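Side-chain contacts in post-proline cleaving enzyme (Rickettsia typhi, PDB 4HVT), which probably hydrolyses peptide bonds on the carboxyl side of proline, as a serine-type oligopeptidase of the prolyl oligopeptidase family: residues Y84-D89 with V129-V134; E113-F118 with R159-E164. All coordinates share one frame; numbering follows the deposited sequence.

Contact 1 (Y84-D89 with V129-V134); sequences YNFWMD and VAYRGV. With EDO (1,2-ethanediol), chain C.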
loop_
_atom_site.group_PDB
_atom_site.type_symbol
_atom_site.label_atom_id
_atom_site.label_comp_id
_atom_site.label_asym_id
_atom_site.label_seq_id
_atom_site.Cartn_x
_atom_site.Cartn_y
_atom_site.Cartn_z
ATOM N N TYR A 84 -15.081 -11.716 9.901
ATOM C CA TYR A 84 -14.253 -10.789 10.707
ATOM C C TYR A 84 -14.135 -9.442 10.008
ATOM O O TYR A 84 -13.968 -9.369 8.805
ATOM C CB TYR A 84 -12.879 -11.411 10.989
ATOM C CG TYR A 84 -12.944 -12.605 11.881
ATOM C CD1 TYR A 84 -13.410 -13.820 11.418
ATOM C CD2 TYR A 84 -12.577 -12.512 13.255
ATOM C CE1 TYR A 84 -13.521 -14.912 12.267
ATOM C CE2 TYR A 84 -12.708 -13.603 14.108
ATOM C CZ TYR A 84 -13.182 -14.802 13.613
ATOM O OH TYR A 84 -13.326 -15.906 14.452
ATOM N N ASN A 85 -14.192 -8.355 10.786
ATOM C CA ASN A 85 -14.239 -7.001 10.260
ATOM C C ASN A 85 -13.481 -6.098 11.216
ATOM O O ASN A 85 -13.474 -6.336 12.432
ATOM C CB ASN A 85 -15.718 -6.566 10.105
ATOM C CG ASN A 85 -15.912 -5.082 9.905
ATOM O OD1 ASN A 85 -16.366 -4.384 10.792
ATOM N ND2 ASN A 85 -15.582 -4.599 8.726
ATOM N N PHE A 86 -12.867 -5.057 10.656
ATOM C CA PHE A 86 -12.277 -4.020 11.453
ATOM C C PHE A 86 -13.015 -2.725 11.172
ATOM O O PHE A 86 -13.066 -2.285 10.016
ATOM C CB PHE A 86 -10.778 -3.826 11.183
ATOM C CG PHE A 86 -10.134 -2.977 12.227
ATOM C CD1 PHE A 86 -9.917 -3.489 13.495
ATOM C CD2 PHE A 86 -9.830 -1.674 11.965
ATOM C CE1 PHE A 86 -9.406 -2.701 14.500
ATOM C CE2 PHE A 86 -9.288 -0.870 12.961
ATOM C CZ PHE A 86 -9.078 -1.384 14.223
ATOM N N TRP A 87 -13.572 -2.138 12.225
ATOM C CA TRP A 87 -14.520 -0.970 12.148
ATOM C C TRP A 87 -14.031 0.247 12.934
ATOM O O TRP A 87 -13.721 0.141 14.127
ATOM C CB TRP A 87 -15.893 -1.373 12.696
ATOM C CG TRP A 87 -16.898 -0.253 12.675
ATOM C CD1 TRP A 87 -17.196 0.585 13.702
ATOM C CD2 TRP A 87 -17.691 0.191 11.552
ATOM N NE1 TRP A 87 -18.139 1.504 13.307
ATOM C CE2 TRP A 87 -18.439 1.299 11.992
ATOM C CE3 TRP A 87 -17.865 -0.263 10.231
ATOM C CZ2 TRP A 87 -19.390 1.954 11.167
ATOM C CZ3 TRP A 87 -18.796 0.392 9.413
ATOM C CH2 TRP A 87 -19.518 1.498 9.884
ATOM N N MET A 88 -13.989 1.392 12.263
ATOM C CA MET A 88 -13.729 2.667 12.900
ATOM C C MET A 88 -14.908 3.626 12.673
ATOM O O MET A 88 -15.492 3.658 11.602
ATOM C CB MET A 88 -12.477 3.346 12.323
ATOM C CG MET A 88 -11.182 2.621 12.638
ATOM S SD MET A 88 -9.792 3.278 11.666
ATOM C CE MET A 88 -10.082 2.314 10.216
ATOM N N ASP A 89 -15.176 4.442 13.682
ATOM C CA ASP A 89 -16.114 5.575 13.516
ATOM C C ASP A 89 -15.768 6.685 14.469
ATOM O O ASP A 89 -14.684 6.683 15.040
ATOM C CB ASP A 89 -17.584 5.117 13.633
ATOM C CG ASP A 89 -17.937 4.525 14.998
ATOM O OD1 ASP A 89 -17.222 4.739 15.991
ATOM O OD2 ASP A 89 -18.968 3.796 15.073
ATOM N N VAL A 129 -2.812 2.975 20.240
ATOM C CA VAL A 129 -2.393 1.607 19.850
ATOM C C VAL A 129 -3.203 1.258 18.609
ATOM O O VAL A 129 -4.398 1.175 18.675
ATOM C CB VAL A 129 -2.692 0.578 20.970
ATOM C CG1 VAL A 129 -2.314 -0.817 20.523
ATOM C CG2 VAL A 129 -1.931 0.916 22.244
ATOM N N ALA A 130 -2.527 1.140 17.476
ATOM C CA ALA A 130 -3.127 0.851 16.188
ATOM C C ALA A 130 -3.122 -0.638 15.888
ATOM O O ALA A 130 -2.132 -1.323 16.099
ATOM C CB ALA A 130 -2.366 1.595 15.095
ATOM N N TYR A 131 -4.255 -1.153 15.395
ATOM C CA TYR A 131 -4.369 -2.518 14.895
ATOM C C TYR A 131 -3.647 -2.673 13.587
ATOM O O TYR A 131 -3.839 -1.877 12.645
ATOM C CB TYR A 131 -5.840 -2.805 14.645
ATOM C CG TYR A 131 -6.181 -4.071 13.895
ATOM C CD1 TYR A 131 -6.080 -5.299 14.493
ATOM C CD2 TYR A 131 -6.608 -4.020 12.571
ATOM C CE1 TYR A 131 -6.406 -6.468 13.811
ATOM C CE2 TYR A 131 -6.978 -5.169 11.895
ATOM C CZ TYR A 131 -6.874 -6.377 12.517
ATOM O OH TYR A 131 -7.224 -7.508 11.829
ATOM N N ARG A 132 -2.802 -3.697 13.497
ATOM C CA ARG A 132 -1.995 -3.928 12.310
ATOM C C ARG A 132 -2.110 -5.380 11.764
ATOM O O ARG A 132 -1.282 -5.780 10.963
ATOM C CB ARG A 132 -0.496 -3.573 12.544
ATOM C CG ARG A 132 -0.206 -2.201 13.139
ATOM C CD ARG A 132 -0.554 -1.005 12.227
ATOM N NE ARG A 132 0.176 -1.041 10.993
ATOM C CZ ARG A 132 1.283 -0.337 10.755
ATOM N NH1 ARG A 132 1.793 0.429 11.689
ATOM N NH2 ARG A 132 1.868 -0.409 9.563
ATOM N N GLY A 133 -3.188 -6.077 12.116
ATOM C CA GLY A 133 -3.521 -7.395 11.539
ATOM C C GLY A 133 -3.337 -8.512 12.546
ATOM O O GLY A 133 -2.916 -8.267 13.665
ATOM N N VAL A 134 -3.694 -9.725 12.128
ATOM C CA VAL A 134 -3.709 -10.874 13.042
ATOM C C VAL A 134 -3.170 -12.081 12.321
ATOM O O VAL A 134 -3.181 -12.151 11.077
ATOM C CB VAL A 134 -5.117 -11.256 13.601
ATOM C CG1 VAL A 134 -5.822 -10.112 14.257
ATOM C CG2 VAL A 134 -6.000 -11.885 12.509
HETATM C C1 EDO C . -15.244 0.905 8.143
HETATM O O1 EDO C . -14.194 1.139 9.115
HETATM C C2 EDO C . -14.997 -0.460 7.487
HETATM O O2 EDO C . -15.242 -1.573 8.373
#
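F86 and Y131 are the only residues of 84-89 and 129-134 that touch, joining strands 82-87 and 129-136 of two neighbouring sheets of the N-terminal beta-propeller. N85 leaves its backbone away from 129-134; its ND2 donates to O2 of a 1,2-ethanediol (ND2 to O2 3.1 Å), while its OD1 takes a hydrogen bond from R98 on the next strand. F86 then points at the second segment. With CG anti to the backbone N (chi1 -167°), its ring slides over one face of the Y131 ring as an offset stack, the centroids 4.3 Å apart and the planes only 11° from parallel. F86 CD1 lies 3.5 Å from Y131 CD2, and the shift brings F86 CE1 and CZ close to Y131 CB, 3.6 Å from each. The other face of Y131 is covered by the backbone N of G133, 3.6 Å above the plane near the ring centre. The carbonyl O of F86 accepts from the diol O2 at 2.8 Å. W87 directs its NE1 almost straight to D89 OD2 (3.0 Å), meeting that oxygen from above the carboxylate plane. At M88 the backbone N donates to diol O1. The diol, probably from the crystallisation liquor, thus hydrogen-bonds to N85, F86 and M88, whereas no hydrogen bond joins 84-89 to 129-134, so this contact rests on the stacked faces of F86 and Y131.

Contact 2 (E113-F118 with R159-E164); sequences EVLIDF and REWDLE
The backbones stand well apart, CA of L115 and CA of L163 being 7.8 Å from each other, and no direct hydrogen bond joins 113-118 to 159-164: strand 113-117 and the end of strand 155-162, with the turn after it, belong to two neighbouring sheets of the beta-propeller, meeting through side chains. A classic beta bulge shapes the first one, where L115 and I116 both face W97 of the adjacent strand, and so two consecutive residues turn their side chains toward W161. The indole of W161, with CG anti to the backbone N (chi1 -179°), extends toward L115 and I116. I116 lies over one face of it: its CD1 methyl makes a CH-pi contact 3.7 Å from the centroid of the five-membered ring, 13° off the normal, and its CG1 passes 3.5 Å from W161 NE1. L115 meets the six-membered ring instead, crossing the indole at about a right angle, with CB 3.9 Å from W161 CH2. The far end of L115 continues to L163, whose side chain sets out to the side of 113-118 and then brings its CD1 to 4.0 Å from L115 CD2. F168 adds an edge-to-face contact to the indole, and I146 of strand 143-150 touches both I116 and W161. Beyond the apolar core, E113 forms salt bridges with R99 and K166, and D117 caps the helix 118-125 through K120 N. The polar atoms that the bulge and the indole bring near each other are bridged by one water: in the plane of the indole, at its edge, it accepts from W161 NE1 at 3.0 Å and donates to L115 O at 2.8 Å.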
loop_
_atom_site.group_PDB
_atom_site.type_symbol
_atom_site.label_atom_id
_atom_site.label_comp_id
_atom_site.label_asym_id
_atom_site.label_seq_id
_atom_site.Cartn_x
_atom_site.Cartn_y
_atom_site.Cartn_z
ATOM N N GLU A 113 -20.091 -9.144 17.261
ATOM C CA GLU A 113 -19.452 -9.477 18.532
ATOM C C GLU A 113 -18.105 -8.717 18.535
ATOM O O GLU A 113 -17.251 -8.985 17.672
ATOM C CB GLU A 113 -19.234 -10.980 18.597
ATOM C CG GLU A 113 -18.398 -11.380 19.786
ATOM C CD GLU A 113 -18.341 -12.873 20.019
ATOM O OE1 GLU A 113 -18.367 -13.671 19.034
ATOM O OE2 GLU A 113 -18.263 -13.211 21.233
ATOM N N VAL A 114 -17.902 -7.810 19.490
ATOM C CA VAL A 114 -16.631 -7.052 19.543
ATOM C C VAL A 114 -15.598 -7.968 20.191
ATOM O O VAL A 114 -15.866 -8.609 21.227
ATOM C CB VAL A 114 -16.742 -5.745 20.360
ATOM C CG1 VAL A 114 -15.365 -5.095 20.548
ATOM C CG2 VAL A 114 -17.674 -4.742 19.691
ATOM N N LEU A 115 -14.437 -8.059 19.569
ATOM C CA LEU A 115 -13.365 -8.924 20.076
ATOM C C LEU A 115 -12.278 -8.109 20.771
ATOM O O LEU A 115 -11.883 -8.446 21.867
ATOM C CB LEU A 115 -12.771 -9.721 18.931
ATOM C CG LEU A 115 -13.727 -10.605 18.151
ATOM C CD1 LEU A 115 -13.068 -11.238 16.950
ATOM C CD2 LEU A 115 -14.374 -11.639 19.092
ATOM N N ILE A 116 -11.802 -7.058 20.109
ATOM C CA ILE A 116 -10.851 -6.134 20.678
ATOM C C ILE A 116 -11.238 -4.714 20.333
ATOM O O ILE A 116 -11.407 -4.386 19.158
ATOM C CB ILE A 116 -9.378 -6.348 20.239
ATOM C CG1 ILE A 116 -8.917 -7.773 20.572
ATOM C CG2 ILE A 116 -8.529 -5.350 20.988
ATOM C CD1 ILE A 116 -7.596 -8.191 19.961
ATOM N N ASP A 117 -11.362 -3.893 21.383
ATOM C CA ASP A 117 -11.597 -2.451 21.258
ATOM C C ASP A 117 -10.255 -1.722 21.456
ATOM O O ASP A 117 -9.743 -1.595 22.599
ATOM C CB ASP A 117 -12.646 -2.008 22.293
ATOM C CG ASP A 117 -12.987 -0.520 22.226
ATOM O OD1 ASP A 117 -12.172 0.293 21.787
ATOM O OD2 ASP A 117 -14.131 -0.122 22.655
ATOM N N PHE A 118 -9.731 -1.174 20.358
ATOM C CA PHE A 118 -8.405 -0.540 20.389
ATOM C C PHE A 118 -8.453 0.838 21.020
ATOM O O PHE A 118 -7.447 1.330 21.495
ATOM C CB PHE A 118 -7.730 -0.498 18.994
ATOM C CG PHE A 118 -7.245 -1.830 18.570
ATOM C CD1 PHE A 118 -8.126 -2.764 18.012
ATOM C CD2 PHE A 118 -5.952 -2.225 18.834
ATOM C CE1 PHE A 118 -7.684 -4.053 17.707
ATOM C CE2 PHE A 118 -5.522 -3.522 18.509
ATOM C CZ PHE A 118 -6.389 -4.427 17.967
ATOM N N ARG A 159 0.809 -9.103 20.466
ATOM C CA ARG A 159 0.441 -9.734 21.702
ATOM C C ARG A 159 -0.444 -10.921 21.393
ATOM O O ARG A 159 -1.352 -10.833 20.536
ATOM C CB ARG A 159 -0.353 -8.798 22.602
ATOM C CG ARG A 159 0.390 -7.595 23.074
ATOM C CD ARG A 159 -0.543 -6.754 23.927
ATOM N NE ARG A 159 -0.919 -7.413 25.166
ATOM C CZ ARG A 159 -1.730 -6.871 26.074
ATOM N NH1 ARG A 159 -2.298 -5.687 25.849
ATOM N NH2 ARG A 159 -2.009 -7.521 27.181
ATOM N N GLU A 160 -0.220 -12.023 22.078
ATOM C CA GLU A 160 -1.056 -13.223 21.893
ATOM C C GLU A 160 -2.412 -13.085 22.579
ATOM O O GLU A 160 -2.506 -12.541 23.667
ATOM C CB GLU A 160 -0.326 -14.426 22.487
ATOM C CG GLU A 160 -0.922 -15.767 22.075
ATOM C CD GLU A 160 -0.269 -16.946 22.745
ATOM O OE1 GLU A 160 0.695 -16.777 23.532
ATOM O OE2 GLU A 160 -0.709 -18.071 22.467
ATOM N N TRP A 161 -3.457 -13.571 21.934
ATOM C CA TRP A 161 -4.819 -13.294 22.332
ATOM C C TRP A 161 -5.656 -14.558 22.149
ATOM O O TRP A 161 -5.398 -15.345 21.259
ATOM C CB TRP A 161 -5.356 -12.126 21.486
ATOM C CG TRP A 161 -6.772 -11.700 21.808
ATOM C CD1 TRP A 161 -7.146 -10.695 22.651
ATOM C CD2 TRP A 161 -7.965 -12.153 21.168
ATOM N NE1 TRP A 161 -8.517 -10.552 22.635
ATOM C CE2 TRP A 161 -9.040 -11.414 21.716
ATOM C CE3 TRP A 161 -8.229 -13.110 20.205
ATOM C CZ2 TRP A 161 -10.378 -11.620 21.332
ATOM C CZ3 TRP A 161 -9.569 -13.348 19.826
ATOM C CH2 TRP A 161 -10.611 -12.576 20.377
ATOM N N ASP A 162 -6.609 -14.779 23.046
ATOM C CA ASP A 162 -7.403 -16.001 23.027
ATOM C C ASP A 162 -8.930 -15.752 22.815
ATOM O O ASP A 162 -9.566 -15.018 23.560
ATOM C CB ASP A 162 -7.199 -16.790 24.283
ATOM C CG ASP A 162 -7.829 -18.182 24.196
ATOM O OD1 ASP A 162 -9.044 -18.270 24.463
ATOM O OD2 ASP A 162 -7.125 -19.189 23.862
ATOM N N LEU A 163 -9.474 -16.408 21.816
ATOM C CA LEU A 163 -10.896 -16.207 21.386
ATOM C C LEU A 163 -11.923 -16.714 22.396
ATOM O O LEU A 163 -12.993 -16.085 22.556
ATOM C CB LEU A 163 -11.128 -16.871 20.025
ATOM C CG LEU A 163 -12.521 -16.803 19.388
ATOM C CD1 LEU A 163 -12.882 -15.349 19.172
ATOM C CD2 LEU A 163 -12.505 -17.574 18.082
ATOM N N GLU A 164 -11.606 -17.819 23.075
ATOM C CA GLU A 164 -12.512 -18.353 24.109
ATOM C C GLU A 164 -12.600 -17.379 25.276
ATOM O O GLU A 164 -13.694 -17.070 25.750
ATOM C CB GLU A 164 -12.065 -19.738 24.559
ATOM C CG GLU A 164 -12.974 -20.428 25.563
ATOM C CD GLU A 164 -12.449 -21.811 25.908
ATOM O OE1 GLU A 164 -12.489 -22.720 25.039
ATOM O OE2 GLU A 164 -11.967 -21.980 27.052
HETATM O O HOH W 1 -10.139 -8.454 24.022
#

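Contacts 1 and 2 join the same two neighbouring sheets of the beta-propeller, their centres 11 Å apart on one side of the chain's centre. One sheet contributes strands 82-87 and 113-117, the other strands 129-136 and 155-162, and the segments alternate along the chain: 84-89, 113-118, 129-134, 159-164. The two contacts also touch each other. F118, at the start of helix 118-125, packs on F86 and Y131 (its CZ 3.6 Å from Y131 CD1), while Y84 meets L115 (Y84 CE2 to L115 CD1 3.7 Å). Together they form a continuous, largely apolar interface between adjacent sheets, the way propeller blades are generally packed face to face.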